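Local coordinates for putative immunoglobulin-blocking virulence protein (Mycoplasma mycoides subsp. capri, PDB 7ADK) that probably binds host immunoglobulin and blocks its action as a virulence factor, here in complex with a second protein, a lipoprotein, at residues S516-A521 with Q558-N563; R158-P163 with L573-Y578; I617-G622 with S653-N658. All blocks are in the same frame, centred on the assembly; numbering follows the deposited sequence.

Contact 1 of 3, residues S516-A521 with Q558-N563; sequences SYNPLA and QEDFSN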
# COMPACT_ATOMS: atom_id res chain seq x y z
N SER A 516 9.97 4.46 16.12
CA SER A 516 11.04 5.15 16.84
C SER A 516 10.70 5.32 18.31
O SER A 516 9.54 5.40 18.68
CB SER A 516 11.28 6.53 16.26
OG SER A 516 11.37 6.56 14.86
N TYR A 517 11.71 5.46 19.15
CA TYR A 517 11.57 6.00 20.49
C TYR A 517 12.64 7.06 20.71
O TYR A 517 13.71 7.02 20.11
CB TYR A 517 11.62 4.87 21.54
CG TYR A 517 12.94 4.15 21.70
CD1 TYR A 517 13.30 3.15 20.79
CD2 TYR A 517 13.80 4.44 22.77
CE1 TYR A 517 14.49 2.43 20.93
CE2 TYR A 517 15.01 3.74 22.91
CZ TYR A 517 15.35 2.72 22.01
OH TYR A 517 16.47 1.98 22.19
N ASN A 518 12.34 8.03 21.57
CA ASN A 518 13.37 8.91 22.09
C ASN A 518 14.04 8.18 23.26
O ASN A 518 13.36 7.84 24.22
CB ASN A 518 12.74 10.26 22.47
CG ASN A 518 13.77 11.33 22.74
OD1 ASN A 518 14.81 11.09 23.31
ND2 ASN A 518 13.52 12.54 22.34
N PRO A 519 15.36 7.94 23.25
CA PRO A 519 15.98 7.21 24.34
C PRO A 519 15.93 7.96 25.68
O PRO A 519 15.81 7.34 26.72
CB PRO A 519 17.40 6.93 23.86
CG PRO A 519 17.69 8.04 22.87
CD PRO A 519 16.33 8.27 22.22
N LEU A 520 15.85 9.30 25.66
CA LEU A 520 15.67 10.12 26.86
C LEU A 520 14.27 9.98 27.48
O LEU A 520 14.12 10.19 28.68
CB LEU A 520 15.96 11.58 26.50
CG LEU A 520 17.37 11.82 25.94
CD1 LEU A 520 17.44 13.22 25.36
CD2 LEU A 520 18.42 11.67 27.03
N ALA A 521 13.24 9.57 26.73
CA ALA A 521 11.88 9.37 27.24
C ALA A 521 11.74 8.20 28.22
O ALA A 521 10.70 8.07 28.86
CB ALA A 521 10.93 9.18 26.06
N GLN A 558 12.87 18.17 19.37
CA GLN A 558 13.44 19.52 19.22
C GLN A 558 14.02 20.11 20.51
O GLN A 558 15.05 20.77 20.46
CB GLN A 558 12.42 20.48 18.61
CG GLN A 558 12.98 21.87 18.28
CD GLN A 558 14.19 21.85 17.34
OE1 GLN A 558 14.09 21.86 16.13
NE2 GLN A 558 15.39 21.84 17.86
N GLU A 559 13.39 19.85 21.65
CA GLU A 559 13.82 20.30 22.98
C GLU A 559 15.09 19.61 23.51
O GLU A 559 15.54 19.90 24.62
CB GLU A 559 12.62 20.19 23.94
CG GLU A 559 11.93 18.81 24.05
CD GLU A 559 10.66 18.67 23.19
OE1 GLU A 559 10.65 19.13 22.03
OE2 GLU A 559 9.65 18.12 23.68
N ASP A 560 15.71 18.71 22.74
CA ASP A 560 16.96 18.00 23.06
C ASP A 560 18.22 18.69 22.48
O ASP A 560 19.31 18.13 22.54
CB ASP A 560 16.86 16.53 22.61
CG ASP A 560 15.64 15.77 23.12
OD1 ASP A 560 15.15 16.06 24.23
OD2 ASP A 560 15.20 14.81 22.45
N PHE A 561 18.09 19.88 21.90
CA PHE A 561 19.16 20.59 21.19
C PHE A 561 19.04 22.12 21.33
O PHE A 561 19.05 22.86 20.34
CB PHE A 561 19.15 20.08 19.74
CG PHE A 561 20.33 20.49 18.88
CD1 PHE A 561 21.60 19.93 19.12
CD2 PHE A 561 20.17 21.44 17.86
CE1 PHE A 561 22.70 20.34 18.35
CE2 PHE A 561 21.27 21.86 17.12
CZ PHE A 561 22.54 21.31 17.36
N SER A 562 18.85 22.64 22.54
CA SER A 562 18.46 24.04 22.75
C SER A 562 19.56 25.06 22.40
O SER A 562 19.30 26.00 21.65
CB SER A 562 17.97 24.26 24.18
OG SER A 562 16.89 23.41 24.47
N ASN A 563 20.78 24.92 22.93
CA ASN A 563 21.80 26.00 22.94
C ASN A 563 22.97 25.78 21.96
O ASN A 563 24.08 26.28 22.18
CB ASN A 563 22.26 26.29 24.39
CG ASN A 563 21.17 26.81 25.32
OD1 ASN A 563 19.98 26.81 25.04
ND2 ASN A 563 21.54 27.30 26.48
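Asn518 and Asp560 reach toward each other from opposite directions, and the amide nitrogen of the first gives the one hydrogen bond between 516-521 and 558-563. CG of Asn518 lies anti to the backbone N (chi1 -167°), which sends the amide toward Asp560. ND2 of Asn518 lies 2.8 Å from OD2 of Asp560, and the N-H points at the oxygen with an angle of 166°. The acceptor sits in the plane of the amide, whereas the carboxylate plane is turned almost perpendicular to it, at 89°. OD2 of Asp560 accepts through its syn lone pair, on the side of OD1.

The other polar bonds hold these two groups in position. OD1 of Asn518 turns back to accept from the backbone N of Leu520 at 3.1 Å, which makes an Asx turn at the start of the 3-10 segment 519-521 and fixes the rotation of the amide. Asp560 is still more fully engaged: OD2 also accepts from the backbone N of Asp557, while OD1 forms a salt bridge with NH1 of Arg568, so this buried carboxylate is probably kept ionised.

Van der Waals contact is slight: Leu520 and Asp560 also come from opposite directions, and CD1 of Leu520 lies 3.8 Å from OD1 of Asp560.

The short strand 516-517, outermost in the parallel sheet within this chain, lies next to strand 553-555; the contact ties together the loops that leave these neighbours. Helix 567-579 supplies Arg568, which also touches Leu520, and Val576, which packs on Pro519.

Contact 2 of 3, residues R158-P163 with L573-Y578; sequences RKISNP and LRMVYY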
# COMPACT_ATOMS: atom_id res chain seq x y z
N ARG A 158 25.49 10.97 35.35
CA ARG A 158 24.72 11.45 34.18
C ARG A 158 23.26 10.96 34.13
O ARG A 158 22.56 11.25 33.17
CB ARG A 158 25.44 11.08 32.87
CG ARG A 158 26.85 11.66 32.70
CD ARG A 158 26.93 13.18 32.79
NE ARG A 158 26.16 13.87 31.74
CZ ARG A 158 26.01 15.17 31.62
NH1 ARG A 158 26.55 16.02 32.42
NH2 ARG A 158 25.29 15.69 30.70
N LYS A 159 22.81 10.19 35.12
CA LYS A 159 21.47 9.58 35.19
C LYS A 159 21.11 8.81 33.91
O LYS A 159 20.09 9.05 33.26
CB LYS A 159 20.41 10.60 35.64
CG LYS A 159 20.77 11.27 36.98
CD LYS A 159 19.58 11.94 37.66
CE LYS A 159 18.62 10.95 38.32
NZ LYS A 159 19.18 10.31 39.52
N ILE A 160 22.04 7.95 33.51
CA ILE A 160 22.07 7.24 32.23
C ILE A 160 22.11 5.71 32.43
O ILE A 160 21.70 4.96 31.56
CB ILE A 160 23.23 7.82 31.38
CG1 ILE A 160 23.19 7.39 29.92
CG2 ILE A 160 24.58 7.50 32.03
CD1 ILE A 160 24.45 7.77 29.15
N SER A 161 22.54 5.23 33.60
CA SER A 161 22.36 3.85 34.08
C SER A 161 20.89 3.55 34.40
O SER A 161 20.03 4.43 34.33
CB SER A 161 23.22 3.61 35.33
OG SER A 161 22.93 4.52 36.37
N ASN A 162 20.57 2.29 34.73
CA ASN A 162 19.20 1.92 35.11
C ASN A 162 18.82 2.59 36.46
O ASN A 162 19.60 2.53 37.41
CB ASN A 162 19.07 0.39 35.13
CG ASN A 162 17.63 -0.07 34.90
OD1 ASN A 162 17.00 0.30 33.93
ND2 ASN A 162 17.04 -0.83 35.77
N PRO A 163 17.63 3.20 36.57
CA PRO A 163 17.32 4.18 37.61
C PRO A 163 17.16 3.65 39.04
O PRO A 163 17.15 4.43 39.98
CB PRO A 163 16.01 4.84 37.15
CG PRO A 163 15.35 3.77 36.28
CD PRO A 163 16.56 3.17 35.59
N LEU A 573 22.20 8.84 23.59
CA LEU A 573 22.81 7.92 22.63
C LEU A 573 23.59 6.81 23.33
O LEU A 573 23.40 5.63 23.05
CB LEU A 573 23.67 8.77 21.69
CG LEU A 573 24.04 8.17 20.34
CD1 LEU A 573 22.84 8.09 19.45
CD2 LEU A 573 25.04 9.06 19.62
N ARG A 574 24.42 7.16 24.32
CA ARG A 574 25.18 6.20 25.13
C ARG A 574 24.30 5.41 26.09
O ARG A 574 24.65 4.28 26.41
CB ARG A 574 26.33 6.95 25.84
CG ARG A 574 27.32 6.02 26.55
CD ARG A 574 28.54 6.77 27.09
NE ARG A 574 29.59 5.89 27.63
CZ ARG A 574 29.59 5.26 28.79
NH1 ARG A 574 28.57 5.26 29.57
NH2 ARG A 574 30.64 4.63 29.20
N MET A 575 23.13 5.92 26.49
CA MET A 575 22.14 5.17 27.29
C MET A 575 21.82 3.83 26.64
O MET A 575 21.94 2.77 27.25
CB MET A 575 20.85 5.98 27.47
CG MET A 575 20.07 5.42 28.65
SD MET A 575 18.37 5.98 28.84
CE MET A 575 17.58 4.93 27.63
N VAL A 576 21.49 3.87 25.36
CA VAL A 576 21.17 2.69 24.56
C VAL A 576 22.41 1.90 24.20
O VAL A 576 22.48 0.69 24.39
CB VAL A 576 20.42 3.15 23.31
CG1 VAL A 576 19.98 1.96 22.49
CG2 VAL A 576 19.21 3.98 23.68
N TYR A 577 23.43 2.58 23.68
CA TYR A 577 24.59 1.93 23.11
C TYR A 577 25.55 1.33 24.14
O TYR A 577 26.29 0.44 23.76
CB TYR A 577 25.28 2.89 22.12
CG TYR A 577 24.49 3.27 20.86
CD1 TYR A 577 23.37 2.52 20.43
CD2 TYR A 577 24.89 4.37 20.07
CE1 TYR A 577 22.68 2.85 19.27
CE2 TYR A 577 24.18 4.72 18.90
CZ TYR A 577 23.07 3.96 18.50
OH TYR A 577 22.38 4.26 17.36
N TYR A 578 25.54 1.74 25.42
CA TYR A 578 26.44 1.19 26.45
C TYR A 578 25.92 1.21 27.90
O TYR A 578 26.10 0.22 28.59
CB TYR A 578 27.80 1.89 26.44
CG TYR A 578 28.60 1.74 25.15
CD1 TYR A 578 29.24 0.53 24.86
CD2 TYR A 578 28.65 2.80 24.24
CE1 TYR A 578 29.93 0.37 23.65
CE2 TYR A 578 29.34 2.65 23.02
CZ TYR A 578 29.98 1.44 22.73
OH TYR A 578 30.63 1.31 21.55
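Ile160 lies along the side of helix 567-579, against the backbone where Arg574 joins Met575. With CG1 anti to the backbone N (chi1 -168°) and CD1 carrying the chain straight on, the longer branch reaches the helix although the bond leaving its CA does not aim there. CG1 of Ile160 rests 3.6 Å from CA of Met575, and CD1 of Ile160 goes further in, to 3.5 Å from N of Met575. The same CD1 of Ile160 also meets the base of the neighbouring side chain, 3.9 Å from CB of Arg574.

Met575 passes Ile160 in the opposite direction. CB of Met575 packs 3.7 Å from CG1 of Ile160, and its CG lies near the carbonyl oxygen of Ile160; beyond that the chain bends at the sulfur (chi3 80°) and its end leads off toward Phe586. The contact between 158-163 and 573-578 is one of van der Waals packing, partly against backbone atoms, with no hydrogen bond across it.

What delivers Ile160 to this spot is a Schellman motif. Helix 153-157 is closed by Lys159, whose positive phi of 51° turns the chain out of the helix immediately before the isoleucine. On the other side, helix 567-579 widens into a pi-type turn at 575-578, beginning at Met575 itself.

Arg574 offers only the root of its side chain to Ile160. From CG to NE it runs extended, and the guanidinium finds its partners elsewhere: NH1 in a salt bridge to Asp155 of helix 153-157, NH2 in a hydrogen bond to the carbonyl oxygen of Asp627. Arg158 adds salt bridges from NH2 to Asp571 and Glu567.

Contact 3 of 3, residues I617-G622 with S653-N658; sequences IKSLKG and SSDELN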
# COMPACT_ATOMS: atom_id res chain seq x y z
N ILE A 617 20.61 19.94 13.26
CA ILE A 617 21.59 18.88 12.98
C ILE A 617 21.66 18.59 11.47
O ILE A 617 20.65 18.30 10.83
CB ILE A 617 21.26 17.61 13.79
CG1 ILE A 617 21.24 17.93 15.29
CG2 ILE A 617 22.28 16.49 13.52
CD1 ILE A 617 20.75 16.80 16.16
N LYS A 618 22.87 18.64 10.90
CA LYS A 618 23.12 18.41 9.46
C LYS A 618 24.05 17.24 9.17
O LYS A 618 24.24 16.86 8.02
CB LYS A 618 23.62 19.73 8.85
CG LYS A 618 22.48 20.75 8.71
CD LYS A 618 22.94 22.14 8.27
CE LYS A 618 23.69 22.95 9.33
NZ LYS A 618 22.83 23.45 10.42
N SER A 619 24.66 16.66 10.18
CA SER A 619 25.82 15.79 10.09
C SER A 619 25.95 14.94 11.36
O SER A 619 25.27 15.19 12.35
CB SER A 619 27.05 16.68 9.91
OG SER A 619 27.22 17.59 10.97
N LEU A 620 26.86 13.97 11.38
CA LEU A 620 27.32 13.32 12.62
C LEU A 620 28.35 14.17 13.41
O LEU A 620 29.08 13.63 14.24
CB LEU A 620 27.83 11.90 12.30
CG LEU A 620 26.78 10.79 12.35
CD1 LEU A 620 25.59 11.04 11.45
CD2 LEU A 620 27.41 9.47 11.92
N LYS A 621 28.46 15.49 13.17
CA LYS A 621 29.33 16.37 13.97
C LYS A 621 28.90 16.34 15.44
O LYS A 621 27.72 16.46 15.74
CB LYS A 621 29.29 17.82 13.43
CG LYS A 621 30.33 18.73 14.09
CD LYS A 621 30.13 20.22 13.82
CE LYS A 621 29.22 20.92 14.83
NZ LYS A 621 29.91 21.19 16.12
N GLY A 622 29.85 16.23 16.36
CA GLY A 622 29.62 16.32 17.80
C GLY A 622 28.99 15.08 18.43
O GLY A 622 28.65 15.12 19.60
N SER A 653 27.04 24.24 5.72
CA SER A 653 28.26 25.02 5.90
C SER A 653 29.50 24.22 5.44
O SER A 653 29.43 23.02 5.17
CB SER A 653 28.37 25.46 7.37
OG SER A 653 29.42 26.37 7.59
N SER A 654 30.70 24.79 5.48
CA SER A 654 31.95 24.03 5.36
C SER A 654 32.35 23.38 6.71
O SER A 654 33.49 23.50 7.16
CB SER A 654 33.02 24.91 4.72
OG SER A 654 33.96 24.13 4.02
N ASP A 655 31.43 22.68 7.38
CA ASP A 655 31.72 21.75 8.50
C ASP A 655 32.03 20.33 8.01
O ASP A 655 32.34 19.44 8.79
CB ASP A 655 30.56 21.70 9.52
CG ASP A 655 29.36 20.85 9.08
OD1 ASP A 655 29.07 20.84 7.88
OD2 ASP A 655 28.70 20.20 9.93
N GLU A 656 31.96 20.07 6.70
CA GLU A 656 32.15 18.74 6.12
C GLU A 656 33.55 18.19 6.34
O GLU A 656 33.73 16.99 6.31
CB GLU A 656 31.80 18.77 4.63
CG GLU A 656 30.34 19.14 4.40
CD GLU A 656 29.85 18.75 3.01
OE1 GLU A 656 30.14 19.48 2.05
OE2 GLU A 656 29.17 17.71 2.89
N LEU A 657 34.54 19.04 6.63
CA LEU A 657 35.88 18.64 7.06
C LEU A 657 35.85 17.85 8.38
O LEU A 657 36.74 17.05 8.66
CB LEU A 657 36.74 19.90 7.26
CG LEU A 657 37.08 20.70 6.00
CD1 LEU A 657 35.97 21.62 5.52
CD2 LEU A 657 38.29 21.59 6.30
N ASN A 658 34.82 18.09 9.20
CA ASN A 658 34.64 17.59 10.55
C ASN A 658 33.21 17.07 10.83
O ASN A 658 32.79 17.00 11.99
CB ASN A 658 35.13 18.66 11.54
CG ASN A 658 34.36 19.96 11.47
OD1 ASN A 658 34.70 20.87 10.73
ND2 ASN A 658 33.33 20.09 12.25
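Ser619 donates its hydroxyl to Asp655, the one hydrogen bond between 617-622 and 653-658: OG of Ser619 is 3.2 Å from OD2 of Asp655, which it meets nearly head-on along the C-O bond. Beside this pair, Lys621 and Asn658 lie side by side and point the same way. CD of Lys621 packs 3.6 Å from ND2 of Asn658, and CG of Lys621 sits 3.7 Å from the carbonyl oxygen of Asn658. The lysine chain bends at both outer torsions and leaves NZ of Lys621 6.4 Å from OD2 of Asp655, too far for a salt bridge, though the opposite charges probably attract weakly.

OG of Ser619 accepts from N of Lys621 at 3.3 Å, closing an ST turn in the loop that follows strand 608-610. It lies between the backbone N and the carbonyl carbon (chi1 59°), which lets it serve both bonds. On the partner side, the loop after strand 650-652 folds on itself through a bond from N of Asn658 to O of Asp655. Further out, Glu659 accepts from N of Leu620, and helix 698-709 holds both loops, Tyr707 bonding to O of Lys618 and Asn703 to O of Glu656.

Contacts 1 and 3 follow the parallel sheet whose five strands, 516-517 to 676-679, lie side by side in chain order, an order consistent with a solenoid-like fold. Contact 1 sits at its first two strands; contact 3 joins the loop between strands 608-610 and 640-643 to the loop that leads to 676-679. Their centres are about 19 Å apart, with Phe561 packing on Ile617 between them. Contact 2 packs residues near the start of the modelled chain against helix 567-579, beside the first strands, and its long span includes contact 1. These two, centres about 14 Å apart, touch through Pro519 with Met575 and Tyr517 with Val576. Contacts 2 and 3, about 25 Å apart between centres, do not touch.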